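Local coordinates for protein triacylglycerol lipase (Clostridium botulinum, PDB 5AH1) that hydrolyses ester bonds, including those of synthetic polyesters, as a zinc-binding lipase of the alpha/beta-hydrolase fold, at residues 145-158 with 201-214. Residues are numbered along the deposited sequence; the frame is centred on the assembly and turned at random.
Sequences DYGEAHAKKFKHNR and EEINCGQENISPLF. With ZN (zinc ion), chain B.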
loop_
_atom_site.group_PDB
_atom_site.type_symbol
_atom_site.label_atom_id
_atom_site.label_comp_id
_atom_site.label_asym_id
_atom_site.label_seq_id
_atom_site.Cartn_x
_atom_site.Cartn_y
_atom_site.Cartn_z
ATOM N N ASP A 145 -11.688 14.401 -7.705
ATOM C CA ASP A 145 -12.896 14.131 -8.485
ATOM C C ASP A 145 -13.010 12.625 -8.644
ATOM O O ASP A 145 -12.198 12.023 -9.335
ATOM C CB ASP A 145 -12.792 14.863 -9.824
ATOM C CG ASP A 145 -13.997 14.691 -10.721
ATOM O OD1 ASP A 145 -14.859 13.820 -10.490
ATOM O OD2 ASP A 145 -14.096 15.457 -11.703
ATOM N N TYR A 146 -13.994 12.027 -7.976
ATOM C CA TYR A 146 -14.149 10.575 -7.963
ATOM C C TYR A 146 -14.912 10.037 -9.166
ATOM O O TYR A 146 -15.036 8.827 -9.305
ATOM C CB TYR A 146 -14.868 10.150 -6.674
ATOM C CG TYR A 146 -14.106 10.465 -5.410
ATOM C CD1 TYR A 146 -12.961 9.756 -5.092
ATOM C CD2 TYR A 146 -14.509 11.478 -4.547
ATOM C CE1 TYR A 146 -12.256 10.027 -3.948
ATOM C CE2 TYR A 146 -13.806 11.755 -3.389
ATOM C CZ TYR A 146 -12.673 11.038 -3.100
ATOM O OH TYR A 146 -11.993 11.332 -1.936
ATOM N N GLY A 147 -15.416 10.936 -10.009
ATOM C CA GLY A 147 -16.202 10.559 -11.164
ATOM C C GLY A 147 -17.687 10.640 -10.861
ATOM O O GLY A 147 -18.161 10.100 -9.863
ATOM N N GLU A 148 -18.442 11.311 -11.722
ATOM C CA GLU A 148 -19.893 11.352 -11.522
ATOM C C GLU A 148 -20.500 9.953 -11.426
ATOM O O GLU A 148 -21.316 9.675 -10.542
ATOM C CB GLU A 148 -20.580 12.125 -12.643
ATOM C CG GLU A 148 -22.088 12.239 -12.474
ATOM C CD GLU A 148 -22.710 13.097 -13.550
ATOM O OE1 GLU A 148 -22.678 14.336 -13.416
ATOM O OE2 GLU A 148 -23.210 12.527 -14.542
ATOM N N ALA A 149 -20.129 9.085 -12.356
ATOM C CA ALA A 149 -20.764 7.783 -12.441
ATOM C C ALA A 149 -20.469 6.979 -11.186
ATOM O O ALA A 149 -21.360 6.396 -10.579
ATOM C CB ALA A 149 -20.332 7.052 -13.687
ATOM N N HIS A 150 -19.208 6.940 -10.805
ATOM C CA HIS A 150 -18.794 6.228 -9.609
ATOM C C HIS A 150 -19.476 6.781 -8.375
ATOM O O HIS A 150 -20.015 6.026 -7.555
ATOM C CB HIS A 150 -17.280 6.354 -9.458
ATOM C CG HIS A 150 -16.759 5.789 -8.179
ATOM N ND1 HIS A 150 -16.223 4.520 -8.077
ATOM C CD2 HIS A 150 -16.680 6.327 -6.940
ATOM C CE1 HIS A 150 -15.841 4.308 -6.831
ATOM N NE2 HIS A 150 -16.121 5.384 -6.114
ATOM N N ALA A 151 -19.479 8.102 -8.239
ATOM C CA ALA A 151 -20.050 8.708 -7.042
ATOM C C ALA A 151 -21.554 8.428 -6.958
ATOM O O ALA A 151 -22.106 8.216 -5.875
ATOM C CB ALA A 151 -19.769 10.199 -7.028
ATOM N N LYS A 152 -22.223 8.411 -8.102
ATOM C CA LYS A 152 -23.636 8.100 -8.120
ATOM C C LYS A 152 -23.870 6.638 -7.746
ATOM O O LYS A 152 -24.768 6.328 -6.960
ATOM C CB LYS A 152 -24.253 8.391 -9.486
ATOM C CG LYS A 152 -25.747 8.111 -9.524
ATOM C CD LYS A 152 -26.348 8.513 -10.855
ATOM C CE LYS A 152 -27.841 8.199 -10.925
ATOM N NZ LYS A 152 -28.434 8.659 -12.221
ATOM N N LYS A 153 -23.090 5.736 -8.324
ATOM C CA LYS A 153 -23.239 4.319 -8.054
ATOM C C LYS A 153 -23.045 3.975 -6.580
ATOM O O LYS A 153 -23.812 3.196 -6.009
ATOM C CB LYS A 153 -22.237 3.537 -8.904
ATOM C CG LYS A 153 -22.268 2.030 -8.679
ATOM C CD LYS A 153 -21.288 1.322 -9.597
ATOM C CE LYS A 153 -21.301 -0.173 -9.375
ATOM N NZ LYS A 153 -22.592 -0.749 -9.851
ATOM N N PHE A 154 -22.013 4.557 -5.974
ATOM C CA PHE A 154 -21.657 4.226 -4.601
ATOM C C PHE A 154 -22.257 5.182 -3.566
ATOM O O PHE A 154 -22.080 4.997 -2.366
ATOM C CB PHE A 154 -20.139 4.077 -4.483
ATOM C CG PHE A 154 -19.623 2.860 -5.195
ATOM C CD1 PHE A 154 -19.964 1.593 -4.774
ATOM C CD2 PHE A 154 -18.814 2.980 -6.310
ATOM C CE1 PHE A 154 -19.497 0.473 -5.438
ATOM C CE2 PHE A 154 -18.345 1.856 -6.979
ATOM C CZ PHE A 154 -18.690 0.601 -6.540
ATOM N N LYS A 155 -23.000 6.181 -4.038
ATOM C CA LYS A 155 -23.729 7.111 -3.178
ATOM C C LYS A 155 -22.814 7.893 -2.254
ATOM O O LYS A 155 -23.006 7.950 -1.048
ATOM C CB LYS A 155 -24.800 6.368 -2.384
ATOM C CG LYS A 155 -25.720 5.524 -3.261
ATOM C CD LYS A 155 -26.675 4.681 -2.438
ATOM C CE LYS A 155 -27.561 3.812 -3.334
ATOM N NZ LYS A 155 -26.785 2.873 -4.211
ATOM N N HIS A 156 -21.804 8.510 -2.850
ATOM C CA HIS A 156 -20.939 9.440 -2.137
ATOM C C HIS A 156 -20.655 10.675 -2.981
ATOM O O HIS A 156 -21.103 10.782 -4.113
ATOM C CB HIS A 156 -19.681 8.752 -1.548
ATOM C CG HIS A 156 -18.585 8.368 -2.517
ATOM N ND1 HIS A 156 -17.853 9.274 -3.256
ATOM C CD2 HIS A 156 -18.011 7.159 -2.745
ATOM C CE1 HIS A 156 -16.911 8.631 -3.927
ATOM N NE2 HIS A 156 -16.971 7.347 -3.622
ATOM N N ASN A 157 -19.937 11.633 -2.418
ATOM C CA ASN A 157 -19.709 12.890 -3.105
ATOM C C ASN A 157 -18.805 12.680 -4.304
ATOM O O ASN A 157 -17.863 11.884 -4.251
ATOM C CB ASN A 157 -19.006 13.888 -2.186
ATOM C CG ASN A 157 -19.898 14.429 -1.112
ATOM O OD1 ASN A 157 -21.114 14.452 -1.259
ATOM N ND2 ASN A 157 -19.293 14.881 -0.022
ATOM N N ARG A 158 -19.064 13.422 -5.376
ATOM C CA ARG A 158 -18.156 13.438 -6.522
ATOM C C ARG A 158 -16.845 14.142 -6.205
ATOM O O ARG A 158 -15.789 13.694 -6.650
ATOM C CB ARG A 158 -18.799 14.102 -7.734
ATOM C CG ARG A 158 -17.868 14.196 -8.931
ATOM C CD ARG A 158 -18.500 14.747 -10.204
ATOM N NE ARG A 158 -17.467 14.983 -11.202
ATOM C CZ ARG A 158 -17.656 15.630 -12.348
ATOM N NH1 ARG A 158 -18.832 16.061 -12.740
ATOM N NH2 ARG A 158 -16.624 15.881 -13.114
ATOM N N GLU A 201 -17.099 3.824 -17.947
ATOM C CA GLU A 201 -18.302 4.267 -17.234
ATOM C C GLU A 201 -18.309 5.780 -17.096
ATOM O O GLU A 201 -19.338 6.421 -17.309
ATOM C CB GLU A 201 -18.409 3.632 -15.840
ATOM C CG GLU A 201 -18.494 2.123 -15.844
ATOM C CD GLU A 201 -17.135 1.456 -15.609
ATOM O OE1 GLU A 201 -16.162 1.799 -16.319
ATOM O OE2 GLU A 201 -17.033 0.598 -14.700
ATOM N N GLU A 202 -17.164 6.364 -16.745
ATOM C CA GLU A 202 -17.107 7.809 -16.615
ATOM C C GLU A 202 -17.215 8.509 -17.972
ATOM O O GLU A 202 -17.903 9.518 -18.108
ATOM C CB GLU A 202 -15.841 8.250 -15.886
ATOM C CG GLU A 202 -15.722 7.759 -14.467
ATOM C CD GLU A 202 -16.881 8.146 -13.569
ATOM O OE1 GLU A 202 -17.574 9.158 -13.834
ATOM O OE2 GLU A 202 -17.062 7.426 -12.564
ATOM N N ILE A 203 -16.499 8.003 -18.967
ATOM C CA ILE A 203 -16.516 8.610 -20.288
ATOM C C ILE A 203 -17.927 8.636 -20.857
ATOM O O ILE A 203 -18.323 9.615 -21.495
ATOM C CB ILE A 203 -15.569 7.849 -21.251
ATOM C CG1 ILE A 203 -14.106 8.086 -20.869
ATOM C CG2 ILE A 203 -15.812 8.243 -22.711
ATOM C CD1 ILE A 203 -13.156 7.085 -21.506
ATOM N N ASN A 204 -18.680 7.555 -20.651
ATOM C CA ASN A 204 -19.980 7.403 -21.301
ATOM C C ASN A 204 -21.152 8.020 -20.547
ATOM O O ASN A 204 -22.245 8.068 -21.080
ATOM C CB ASN A 204 -20.283 5.922 -21.560
ATOM C CG ASN A 204 -19.376 5.316 -22.604
ATOM O OD1 ASN A 204 -18.855 6.018 -23.466
ATOM N ND2 ASN A 204 -19.205 4.001 -22.551
ATOM N N CYS A 205 -20.965 8.499 -19.325
ATOM C CA CYS A 205 -22.132 8.961 -18.578
ATOM C C CYS A 205 -22.518 10.403 -18.899
ATOM O O CYS A 205 -23.578 10.860 -18.477
ATOM C CB CYS A 205 -21.946 8.756 -17.084
ATOM S SG CYS A 205 -20.847 9.929 -16.332
ATOM N N GLY A 206 -21.689 11.114 -19.658
ATOM C CA GLY A 206 -22.075 12.438 -20.117
ATOM C C GLY A 206 -22.031 13.505 -19.030
ATOM O O GLY A 206 -22.834 14.439 -19.039
ATOM N N GLN A 207 -21.099 13.379 -18.093
ATOM C CA GLN A 207 -20.937 14.357 -17.023
ATOM C C GLN A 207 -20.274 15.630 -17.522
ATOM O O GLN A 207 -19.572 15.623 -18.546
ATOM C CB GLN A 207 -20.100 13.767 -15.887
ATOM C CG GLN A 207 -18.625 13.580 -16.200
ATOM C CD GLN A 207 -18.010 12.593 -15.242
ATOM O OE1 GLN A 207 -17.695 12.928 -14.090
ATOM N NE2 GLN A 207 -17.871 11.341 -15.681
ATOM N N GLU A 208 -20.476 16.716 -16.777
ATOM C CA GLU A 208 -19.766 17.958 -17.050
ATOM C C GLU A 208 -18.367 17.889 -16.481
ATOM O O GLU A 208 -18.137 17.401 -15.356
ATOM C CB GLU A 208 -20.502 19.171 -16.459
ATOM C CG GLU A 208 -21.832 19.496 -17.115
ATOM C CD GLU A 208 -21.701 19.869 -18.585
ATOM O OE1 GLU A 208 -21.203 20.970 -18.906
ATOM O OE2 GLU A 208 -22.086 19.050 -19.435
ATOM N N ASN A 209 -17.418 18.372 -17.272
ATOM C CA ASN A 209 -16.026 18.542 -16.851
ATOM C C ASN A 209 -15.439 17.291 -16.233
ATOM O O ASN A 209 -14.923 17.300 -15.116
ATOM C CB ASN A 209 -15.897 19.753 -15.934
ATOM C CG ASN A 209 -16.280 21.017 -16.650
ATOM O OD1 ASN A 209 -15.603 21.420 -17.619
ATOM N ND2 ASN A 209 -17.353 21.645 -16.220
ATOM N N ILE A 210 -15.505 16.202 -16.992
ATOM C CA ILE A 210 -14.917 14.942 -16.563
ATOM C C ILE A 210 -13.463 15.169 -16.125
ATOM O O ILE A 210 -12.716 15.962 -16.709
ATOM C CB ILE A 210 -14.997 13.881 -17.694
ATOM C CG1 ILE A 210 -14.600 12.493 -17.191
ATOM C CG2 ILE A 210 -14.163 14.312 -18.916
ATOM C CD1 ILE A 210 -14.836 11.396 -18.213
ATOM N N SER A 211 -13.042 14.481 -15.078
ATOM C CA SER A 211 -11.631 14.529 -14.700
ATOM C C SER A 211 -10.775 13.993 -15.839
ATOM O O SER A 211 -11.084 12.942 -16.398
ATOM C CB SER A 211 -11.366 13.670 -13.468
ATOM O OG SER A 211 -9.976 13.682 -13.180
ATOM N N PRO A 212 -9.656 14.670 -16.155
ATOM C CA PRO A 212 -8.757 14.123 -17.178
ATOM C C PRO A 212 -8.313 12.697 -16.856
ATOM O O PRO A 212 -8.010 11.927 -17.778
ATOM C CB PRO A 212 -7.569 15.083 -17.143
ATOM C CG PRO A 212 -8.191 16.414 -16.736
ATOM C CD PRO A 212 -9.261 16.030 -15.733
ATOM N N LEU A 213 -8.255 12.346 -15.571
ATOM C CA LEU A 213 -7.866 10.999 -15.166
ATOM C C LEU A 213 -8.648 9.931 -15.925
ATOM O O LEU A 213 -8.120 8.880 -16.279
ATOM C CB LEU A 213 -8.039 10.811 -13.652
ATOM C CG LEU A 213 -7.718 9.408 -13.114
ATOM C CD1 LEU A 213 -6.275 9.004 -13.463
ATOM C CD2 LEU A 213 -7.959 9.336 -11.618
ATOM N N PHE A 214 -9.930 10.174 -16.142
ATOM C CA PHE A 214 -10.796 9.139 -16.681
ATOM C C PHE A 214 -10.802 9.062 -18.209
ATOM O O PHE A 214 -11.462 8.187 -18.768
ATOM C CB PHE A 214 -12.230 9.318 -16.158
ATOM C CG PHE A 214 -12.318 9.357 -14.655
ATOM C CD1 PHE A 214 -11.752 8.350 -13.887
ATOM C CD2 PHE A 214 -12.955 10.405 -14.003
ATOM C CE1 PHE A 214 -11.804 8.390 -12.514
ATOM C CE2 PHE A 214 -13.007 10.443 -12.626
ATOM C CZ PHE A 214 -12.428 9.444 -11.884
HETATM ZN ZN ZN B . -15.710 5.783 -4.111
HETATM O O HOH W 1 -9.870 12.153 -10.799
HETATM O O HOH W 2 -14.963 13.050 -13.431
HETATM O O HOH W 3 -22.137 16.620 -14.456
HETATM O O HOH W 4 -24.339 13.321 -16.565
#
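Glu202 accepts two of the first N-H groups of helix 148-154, whose N-cap position is Gly147: Glu202 OE2 takes His150 N on its syn lone pair (2.8 Å). Glu202 OE1 takes Ala149 N from the syn side (3.0 Å). A chain bent at chi2 (-57°) turns the carboxylate back to these amides. Gln207 OE1 accepts from Glu148 N (3.0 Å, N-H...O 164°) with the donor above the carbonyl plane. Its NE2 binds OE1 of Glu202 at the anti lone pair and also Glu202 O, which fixes the rotation of the amide. Beside it, Arg158 NE and NH2 form a side-on salt bridge with Asp145 OD1 and OD2, while Arg158 NH1 and NH2 converge end-on upon Glu208 O (3.0 and 3.1 Å) in the guanidinium plane. Gln207 OE1 sits 3.2 Å above the centre of the Arg158 guanidinium, whose plane stands 80° from the Gln207 amide. Packing is slighter: Ala149 CB touches Cys205 SG (3.9 Å), and Phe214 CE2 meets Gly147 CA (3.5 Å). His150 NE2 also binds zinc, with His156, Asp130 and Asp302, so Glu202 holds the backbone of a metal ligand; its negative charge at the helix N-terminus is probably stabilised by the helix dipole.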